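Local coordinates for protein cyclopropane mycolic acid synthase 1 (Mycobacterium tuberculosis, PDB 1KPH) that catalyses the conversion of a double bond of an alpha mycolic acid into a cyclopropane ring at its distal position, using S-adenosyl-L-methionine as the source of the methylene group, at residues Y232-T235 / L236-S240; E256-Y259 / E260-M263; H102-Q105 / L106-S110. One frame throughout, in Å; residues are numbered along the deposited sequence.

Contact 1: residues Y232-T235 / L236-S240; sequences YAKT and LDLWS. With 10A (didecyl-dimethyl-ammonium), chain G; CO3 (carbonate ion), chain E.
The pocket that holds didecyl-dimethyl-ammonium, probably the place of the acyl chain, is lined on one side by two turns of helix 229-245, whose residues Tyr-232 and Trp-239 meet at the bound ligand. Here Tyr-232 CE1 comes 4.0 Å from Trp-239 CZ3, which lies at the edge of the phenol ring, near its plane. Between them along the helix, Leu-236 sets CG 3.7 Å from Tyr-232 CD1; it also touches Cys-269, probably an active-site residue. The indole is padded by Thr-235: a chi1 of -60° sets OG1 beside the backbone N, where it bonds to His-231 O and Ala-36 N, and leaves CG2 anti to that N. The methyl thus lies over one face of the six-membered ring of Trp-239, with CG2 3.7 Å from its centroid, in a CH-pi contact. A threonine serves both needs, methyl to the ring and hydroxyl to the backbone. On the flank of the helix, Asp-237 forms a salt bridge with Arg-274 of helix 256-275.

The ligand meets the indole at its edge and the tyrosine at its hydroxyl. Its C15 sits in the indole plane, 3.8 Å from Trp-239 CZ3, while C13, next to the quaternary nitrogen, is 3.3 Å from Tyr-232 OH. Tyr-232 OH donates a very short hydrogen bond, 2.5 Å, to O2 of the carbonate, an ion probably from the crystallisation liquor; His-167 and Cys-35 N also bind it. Aromatic edge carbons therefore border the alkyl chain while one phenol hydroxyl serves the anion beside the ammonium, a pairing of charges that probably stabilises both ions.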
loop_
_atom_site.group_PDB
_atom_site.type_symbol
_atom_site.label_atom_id
_atom_site.label_comp_id
_atom_site.label_asym_id
_atom_site.label_seq_id
_atom_site.Cartn_x
_atom_site.Cartn_y
_atom_site.Cartn_z
ATOM N N TYR A 232 1.762 -4.978 -11.661
ATOM C CA TYR A 232 2.271 -5.582 -10.430
ATOM C C TYR A 232 3.181 -6.789 -10.641
ATOM O O TYR A 232 4.108 -7.013 -9.861
ATOM C CB TYR A 232 1.122 -5.965 -9.494
ATOM C CG TYR A 232 1.387 -5.571 -8.054
ATOM C CD1 TYR A 232 2.684 -5.585 -7.540
ATOM C CD2 TYR A 232 0.350 -5.169 -7.216
ATOM C CE1 TYR A 232 2.946 -5.199 -6.231
ATOM C CE2 TYR A 232 0.602 -4.785 -5.894
ATOM C CZ TYR A 232 1.903 -4.798 -5.414
ATOM O OH TYR A 232 2.169 -4.388 -4.131
ATOM N N ALA A 233 2.914 -7.577 -11.676
ATOM C CA ALA A 233 3.749 -8.738 -11.956
ATOM C C ALA A 233 5.166 -8.255 -12.260
ATOM O O ALA A 233 6.146 -8.859 -11.820
ATOM C CB ALA A 233 3.192 -9.522 -13.140
ATOM N N LYS A 234 5.269 -7.157 -13.005
ATOM C CA LYS A 234 6.570 -6.592 -13.349
ATOM C C LYS A 234 7.239 -6.000 -12.106
ATOM O O LYS A 234 8.426 -6.219 -11.868
ATOM C CB LYS A 234 6.414 -5.513 -14.422
ATOM C CG LYS A 234 7.738 -4.975 -14.953
ATOM C CD LYS A 234 7.493 -3.958 -16.053
ATOM C CE LYS A 234 8.783 -3.479 -16.688
ATOM N NZ LYS A 234 8.475 -2.578 -17.839
ATOM N N THR A 235 6.474 -5.253 -11.313
ATOM C CA THR A 235 7.010 -4.665 -10.093
ATOM C C THR A 235 7.609 -5.790 -9.240
ATOM O O THR A 235 8.754 -5.706 -8.789
ATOM C CB THR A 235 5.904 -3.953 -9.271
ATOM O OG1 THR A 235 5.314 -2.907 -10.055
ATOM C CG2 THR A 235 6.481 -3.358 -7.996
ATOM N N LEU A 236 6.825 -6.844 -9.032
ATOM C CA LEU A 236 7.258 -7.986 -8.239
ATOM C C LEU A 236 8.453 -8.705 -8.865
ATOM O O LEU A 236 9.346 -9.163 -8.150
ATOM C CB LEU A 236 6.086 -8.954 -8.045
ATOM C CG LEU A 236 5.017 -8.460 -7.061
ATOM C CD1 LEU A 236 3.701 -9.200 -7.281
ATOM C CD2 LEU A 236 5.519 -8.664 -5.643
ATOM N N ASP A 237 8.475 -8.807 -10.191
ATOM C CA ASP A 237 9.596 -9.453 -10.869
ATOM C C ASP A 237 10.866 -8.648 -10.604
ATOM O O ASP A 237 11.924 -9.221 -10.345
ATOM C CB ASP A 237 9.365 -9.548 -12.385
ATOM C CG ASP A 237 8.331 -10.602 -12.765
ATOM O OD1 ASP A 237 8.112 -11.548 -11.980
ATOM O OD2 ASP A 237 7.749 -10.489 -13.867
ATOM N N LEU A 238 10.754 -7.321 -10.654
ATOM C CA LEU A 238 11.907 -6.454 -10.417
ATOM C C LEU A 238 12.358 -6.514 -8.965
ATOM O O LEU A 238 13.554 -6.423 -8.682
ATOM C CB LEU A 238 11.589 -5.002 -10.800
ATOM C CG LEU A 238 11.273 -4.724 -12.273
ATOM C CD1 LEU A 238 11.127 -3.228 -12.491
ATOM C CD2 LEU A 238 12.380 -5.264 -13.159
ATOM N N TRP A 239 11.412 -6.658 -8.039
ATOM C CA TRP A 239 11.776 -6.740 -6.625
ATOM C C TRP A 239 12.540 -8.031 -6.356
ATOM O O TRP A 239 13.563 -8.022 -5.670
ATOM C CB TRP A 239 10.537 -6.698 -5.718
ATOM C CG TRP A 239 9.920 -5.338 -5.551
ATOM C CD1 TRP A 239 10.498 -4.127 -5.836
ATOM C CD2 TRP A 239 8.613 -5.046 -5.039
ATOM N NE1 TRP A 239 9.629 -3.108 -5.537
ATOM C CE2 TRP A 239 8.466 -3.641 -5.046
ATOM C CE3 TRP A 239 7.551 -5.836 -4.576
ATOM C CZ2 TRP A 239 7.294 -3.005 -4.608
ATOM C CZ3 TRP A 239 6.386 -5.205 -4.139
ATOM C CH2 TRP A 239 6.271 -3.799 -4.161
ATOM N N SER A 240 12.046 -9.139 -6.904
ATOM C CA SER A 240 12.683 -10.436 -6.702
ATOM C C SER A 240 14.053 -10.538 -7.373
ATOM O O SER A 240 14.964 -11.186 -6.849
ATOM C CB SER A 240 11.773 -11.563 -7.207
ATOM O OG SER A 240 11.519 -11.440 -8.593
HETATM C C1 10A G . -5.666 -13.788 1.080
HETATM C C2 10A G . -4.856 -13.095 2.182
HETATM C C3 10A G . -4.187 -11.832 1.628
HETATM C C4 10A G . -3.323 -11.044 2.623
HETATM C C5 10A G . -2.749 -9.837 1.866
HETATM C C6 10A G . -1.791 -8.943 2.667
HETATM C C7 10A G . -1.336 -7.862 1.674
HETATM C C8 10A G . -0.239 -6.926 2.188
HETATM C C9 10A G . 0.136 -5.961 1.042
HETATM C C10 10A G . 1.371 -5.144 1.421
HETATM N N1 10A G . 2.119 -4.263 0.407
HETATM C C11 10A G . 3.325 -3.712 1.141
HETATM C C12 10A G . 1.289 -3.076 -0.012
HETATM C C13 10A G . 2.569 -4.941 -0.897
HETATM C C14 10A G . 3.465 -6.218 -0.920
HETATM C C15 10A G . 3.538 -6.987 -2.262
HETATM C C16 10A G . 2.247 -7.608 -2.846
HETATM C C17 10A G . 1.660 -8.740 -1.981
HETATM C C18 10A G . 0.398 -9.367 -2.589
HETATM C C19 10A G . -0.128 -10.492 -1.687
HETATM C C20 10A G . -1.359 -11.137 -2.343
HETATM C C21 10A G . -1.901 -12.296 -1.502
HETATM C C22 10A G . -3.103 -12.902 -2.226
HETATM C C CO3 E . -0.547 -2.499 -3.448
HETATM O O1 CO3 E . -0.146 -1.858 -4.743
HETATM O O2 CO3 E . 0.218 -3.481 -2.910
HETATM O O3 CO3 E . -1.686 -2.096 -2.812
#

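Contact 2: residues E256-Y259 / E260-M263; sequences EEVY and ERYM
Tyr-259 carries its CG anti to the backbone N (chi1 168°), whereas Met-263, one turn later, has CG anti to its carbonyl carbon and bends again at chi2 and chi3, which brings CG over the phenol ring and the sulfur obliquely beside it. Met-263 CG lies over one face, 3.7 Å from the ring centroid and displaced toward the rim, in a CH-pi contact. The sulfur follows, with SD 4.8 Å from the same centroid and 44° off the ring normal, a Met-aromatic contact. A flexible, polarisable methionine suits this place because it can shape itself to the ring.

At the edge of the ring, in its plane, stands a carboxylate oxygen: Glu-260 OE2 is 3.1 Å from Tyr-259 CD2, facing the faintly positive rim of C-H bonds, with ring and carboxylate planes 63° apart. On another side of the helix, Glu-257 OE1 sits above the guanidinium face of Arg-261, 3.7 Å from NH1. This is a long salt bridge of charges alone, since no N-H points at the oxygen. Arg-261 NE is buried by the contact and has no partner in the model. Val-258 and Tyr-262 run side by side, CG1 to CD1 at 3.9 Å, as apolar groups on the buried flank.

These turns open helix 256-275, and its sides meet different neighbours. Tyr-259 and Met-263 pack on Gln-244 of helix 229-245, Tyr-259 also reaching Ala-250 of helix 247-253. Tyr-262 touches Leu-243 and meets Phe-22 edge-to-face, and the Arg-261 side chain touches helix 186-199 at Phe-194 and Glu-198.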
loop_
_atom_site.group_PDB
_atom_site.type_symbol
_atom_site.label_atom_id
_atom_site.label_comp_id
_atom_site.label_asym_id
_atom_site.label_seq_id
_atom_site.Cartn_x
_atom_site.Cartn_y
_atom_site.Cartn_z
ATOM N N GLU A 256 19.208 -17.085 5.952
ATOM C CA GLU A 256 18.804 -17.622 4.661
ATOM C C GLU A 256 17.368 -18.118 4.743
ATOM O O GLU A 256 16.720 -18.341 3.723
ATOM C CB GLU A 256 19.723 -18.765 4.232
ATOM C CG GLU A 256 19.396 -20.103 4.855
ATOM C CD GLU A 256 20.147 -21.237 4.192
ATOM O OE1 GLU A 256 19.863 -22.408 4.515
ATOM O OE2 GLU A 256 21.025 -20.956 3.348
ATOM N N GLU A 257 16.874 -18.292 5.964
ATOM C CA GLU A 257 15.504 -18.744 6.164
ATOM C C GLU A 257 14.565 -17.597 5.782
ATOM O O GLU A 257 13.531 -17.812 5.145
ATOM C CB GLU A 257 15.292 -19.143 7.627
ATOM C CG GLU A 257 13.984 -19.872 7.895
ATOM C CD GLU A 257 13.049 -19.095 8.805
ATOM O OE1 GLU A 257 12.602 -17.997 8.406
ATOM O OE2 GLU A 257 12.762 -19.582 9.919
ATOM N N VAL A 258 14.938 -16.379 6.172
ATOM C CA VAL A 258 14.145 -15.194 5.861
ATOM C C VAL A 258 14.234 -14.907 4.369
ATOM O O VAL A 258 13.241 -14.543 3.740
ATOM C CB VAL A 258 14.646 -13.957 6.638
ATOM C CG1 VAL A 258 13.940 -12.702 6.141
ATOM C CG2 VAL A 258 14.391 -14.143 8.124
ATOM N N TYR A 259 15.428 -15.072 3.808
ATOM C CA TYR A 259 15.644 -14.844 2.383
ATOM C C TYR A 259 14.739 -15.759 1.552
ATOM O O TYR A 259 13.978 -15.292 0.700
ATOM C CB TYR A 259 17.107 -15.111 2.017
ATOM C CG TYR A 259 17.350 -15.189 0.528
ATOM C CD1 TYR A 259 17.382 -14.037 -0.259
ATOM C CD2 TYR A 259 17.498 -16.423 -0.104
ATOM C CE1 TYR A 259 17.553 -14.116 -1.640
ATOM C CE2 TYR A 259 17.668 -16.513 -1.473
ATOM C CZ TYR A 259 17.693 -15.358 -2.239
ATOM O OH TYR A 259 17.841 -15.458 -3.600
ATOM N N GLU A 260 14.837 -17.062 1.808
ATOM C CA GLU A 260 14.039 -18.062 1.099
ATOM C C GLU A 260 12.552 -17.751 1.177
ATOM O O GLU A 260 11.825 -17.879 0.195
ATOM C CB GLU A 260 14.282 -19.456 1.688
ATOM C CG GLU A 260 15.686 -19.997 1.477
ATOM C CD GLU A 260 16.062 -20.070 0.012
ATOM O OE1 GLU A 260 15.293 -20.664 -0.776
ATOM O OE2 GLU A 260 17.129 -19.534 -0.350
ATOM N N ARG A 261 12.106 -17.349 2.358
ATOM C CA ARG A 261 10.706 -17.025 2.566
ATOM C C ARG A 261 10.290 -15.837 1.700
ATOM O O ARG A 261 9.251 -15.873 1.044
ATOM C CB ARG A 261 10.462 -16.717 4.043
ATOM C CG ARG A 261 9.003 -16.517 4.414
ATOM C CD ARG A 261 8.831 -16.562 5.920
ATOM N NE ARG A 261 9.649 -15.552 6.582
ATOM C CZ ARG A 261 9.835 -15.483 7.897
ATOM N NH1 ARG A 261 9.265 -16.371 8.699
ATOM N NH2 ARG A 261 10.591 -14.521 8.410
ATOM N N TYR A 262 11.102 -14.786 1.691
ATOM C CA TYR A 262 10.768 -13.616 0.892
ATOM C C TYR A 262 10.832 -13.849 -0.611
ATOM O O TYR A 262 10.050 -13.268 -1.360
ATOM C CB TYR A 262 11.635 -12.420 1.292
ATOM C CG TYR A 262 11.010 -11.634 2.421
ATOM C CD1 TYR A 262 10.949 -12.163 3.710
ATOM C CD2 TYR A 262 10.399 -10.402 2.184
ATOM C CE1 TYR A 262 10.293 -11.491 4.732
ATOM C CE2 TYR A 262 9.736 -9.719 3.204
ATOM C CZ TYR A 262 9.690 -10.275 4.475
ATOM O OH TYR A 262 9.040 -9.619 5.491
ATOM N N MET A 263 11.752 -14.693 -1.065
ATOM C CA MET A 263 11.828 -14.973 -2.495
ATOM C C MET A 263 10.562 -15.734 -2.890
ATOM O O MET A 263 9.942 -15.448 -3.914
ATOM C CB MET A 263 13.063 -15.814 -2.826
ATOM C CG MET A 263 14.375 -15.042 -2.839
ATOM S SD MET A 263 14.396 -13.719 -4.081
ATOM C CE MET A 263 14.408 -14.679 -5.617
#

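Contact 3: residues H102-Q105 / L106-S110; sequences HVQQ and LVANS
Four successive i to i+4 backbone bonds span His-102 to Asn-109, from Leu-106 N to His-102 O at 3.2 Å through to Asn-109 N to Gln-105 O at 2.8 Å, before Ser-110 leaves the helical conformation. The apolar side chains add loose contacts to this regular backbone. His-102, whose CG is anti to the backbone N (chi1 -179°), brings CD2 to 4.2 Å from Leu-106 CD1, and its ring meets Trp-75 edge-to-face. Val-103 CG1 and Val-107 CG2 are 4.4 Å apart, a distant apolar pair of compact, branched side chains: Val-103 is buried against Val-118, and Val-107 touches Lys-116, both of strand 116-119.

Amides occupy much of the exposed side. Gln-105 bends at chi2, and its OE1 ends 3.6 Å from Asn-109 ND2, the two amide planes standing 72° apart. Asn-109 ND2 also comes within 2.9 Å of Gln-105 O, close to the carbonyl that already accepts the bond from Asn-109 N. Amides suit this last turn, being able to face solvent as well as backbone groups. Just beyond, Ser-110 OG bonds to Asn-112 N as the chain turns away.

Val-103 also rests on Met-79, while Leu-106 touches Met-80, both of helix 77-86. Helix 97-109 is the connecting helix of a right-handed beta-alpha-beta unit, strand 89-93 to strand 116-119, as expected of the Rossmann-like fold of S-adenosylmethionine-dependent methyltransferases.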
loop_
_atom_site.group_PDB
_atom_site.type_symbol
_atom_site.label_atom_id
_atom_site.label_comp_id
_atom_site.label_asym_id
_atom_site.label_seq_id
_atom_site.Cartn_x
_atom_site.Cartn_y
_atom_site.Cartn_z
ATOM N N HIS A 102 12.113 6.401 10.429
ATOM C CA HIS A 102 12.690 6.792 9.147
ATOM C C HIS A 102 12.046 8.073 8.613
ATOM O O HIS A 102 12.738 9.026 8.248
ATOM C CB HIS A 102 12.504 5.671 8.122
ATOM C CG HIS A 102 13.084 5.984 6.779
ATOM N ND1 HIS A 102 14.434 5.907 6.515
ATOM C CD2 HIS A 102 12.500 6.409 5.634
ATOM C CE1 HIS A 102 14.657 6.270 5.265
ATOM N NE2 HIS A 102 13.499 6.580 4.709
ATOM N N VAL A 103 10.721 8.091 8.565
ATOM C CA VAL A 103 10.001 9.258 8.073
ATOM C C VAL A 103 10.214 10.456 8.996
ATOM O O VAL A 103 10.206 11.605 8.547
ATOM C CB VAL A 103 8.491 8.964 7.945
ATOM C CG1 VAL A 103 7.755 10.196 7.459
ATOM C CG2 VAL A 103 8.274 7.815 6.974
ATOM N N GLN A 104 10.404 10.187 10.285
ATOM C CA GLN A 104 10.630 11.261 11.243
ATOM C C GLN A 104 11.924 11.993 10.898
ATOM O O GLN A 104 12.048 13.193 11.142
ATOM C CB GLN A 104 10.702 10.712 12.671
ATOM C CG GLN A 104 11.002 11.777 13.719
ATOM C CD GLN A 104 10.012 12.930 13.682
ATOM O OE1 GLN A 104 8.809 12.741 13.872
ATOM N NE2 GLN A 104 10.518 14.137 13.433
ATOM N N GLN A 105 12.889 11.276 10.330
ATOM C CA GLN A 105 14.146 11.909 9.947
ATOM C C GLN A 105 13.965 12.714 8.668
ATOM O O GLN A 105 14.543 13.793 8.519
ATOM C CB GLN A 105 15.252 10.869 9.772
ATOM C CG GLN A 105 15.827 10.389 11.097
ATOM C CD GLN A 105 16.311 11.542 11.962
ATOM O OE1 GLN A 105 17.242 12.268 11.595
ATOM N NE2 GLN A 105 15.673 11.724 13.115
ATOM N N LEU A 106 13.161 12.192 7.746
ATOM C CA LEU A 106 12.896 12.906 6.501
ATOM C C LEU A 106 12.269 14.255 6.868
ATOM O O LEU A 106 12.665 15.299 6.352
ATOM C CB LEU A 106 11.935 12.105 5.615
ATOM C CG LEU A 106 12.402 10.748 5.074
ATOM C CD1 LEU A 106 11.288 10.140 4.227
ATOM C CD2 LEU A 106 13.671 10.913 4.236
ATOM N N VAL A 107 11.290 14.217 7.770
ATOM C CA VAL A 107 10.614 15.424 8.226
ATOM C C VAL A 107 11.606 16.378 8.887
ATOM O O VAL A 107 11.654 17.563 8.565
ATOM C CB VAL A 107 9.499 15.088 9.250
ATOM C CG1 VAL A 107 9.043 16.356 9.967
ATOM C CG2 VAL A 107 8.318 14.441 8.537
ATOM N N ALA A 108 12.397 15.849 9.812
ATOM C CA ALA A 108 13.381 16.647 10.534
ATOM C C ALA A 108 14.416 17.306 9.621
ATOM O O ALA A 108 14.864 18.417 9.887
ATOM C CB ALA A 108 14.084 15.781 11.573
ATOM N N ASN A 109 14.789 16.626 8.543
ATOM C CA ASN A 109 15.790 17.161 7.629
ATOM C C ASN A 109 15.257 17.932 6.422
ATOM O O ASN A 109 16.035 18.503 5.661
ATOM C CB ASN A 109 16.700 16.030 7.147
ATOM C CG ASN A 109 17.524 15.434 8.269
ATOM O OD1 ASN A 109 18.274 16.141 8.947
ATOM N ND2 ASN A 109 17.389 14.129 8.475
ATOM N N SER A 110 13.941 17.959 6.244
ATOM C CA SER A 110 13.359 18.678 5.108
ATOM C C SER A 110 13.604 20.183 5.201
ATOM O O SER A 110 13.589 20.752 6.286
ATOM C CB SER A 110 11.853 18.422 5.035
ATOM O OG SER A 110 11.232 19.267 4.077
#

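In the fold
Contacts 1 and 2 lie on the same side of the chain's centre, on helices 229-245 and 256-275, and touch where Ser-240 O meets Met-263 CE at 3.7 Å. Contact 1 is mostly buried; its chemistry is mainly aromatic and aliphatic toward the pocket, with a hydroxyl to the anion and a carboxylate salt bridge on the flank. Contact 2 is partly buried: tyrosines and valine are buried, methionine partly so, while glutamates stand in solvent. Contact 3 lies on a helix packed beside the parallel part of the sheet, about 28 Å from contact 1 and 30 Å from contact 2 between centres; it is a surface contact, with amides outward and valine and leucine turned to strand and helix.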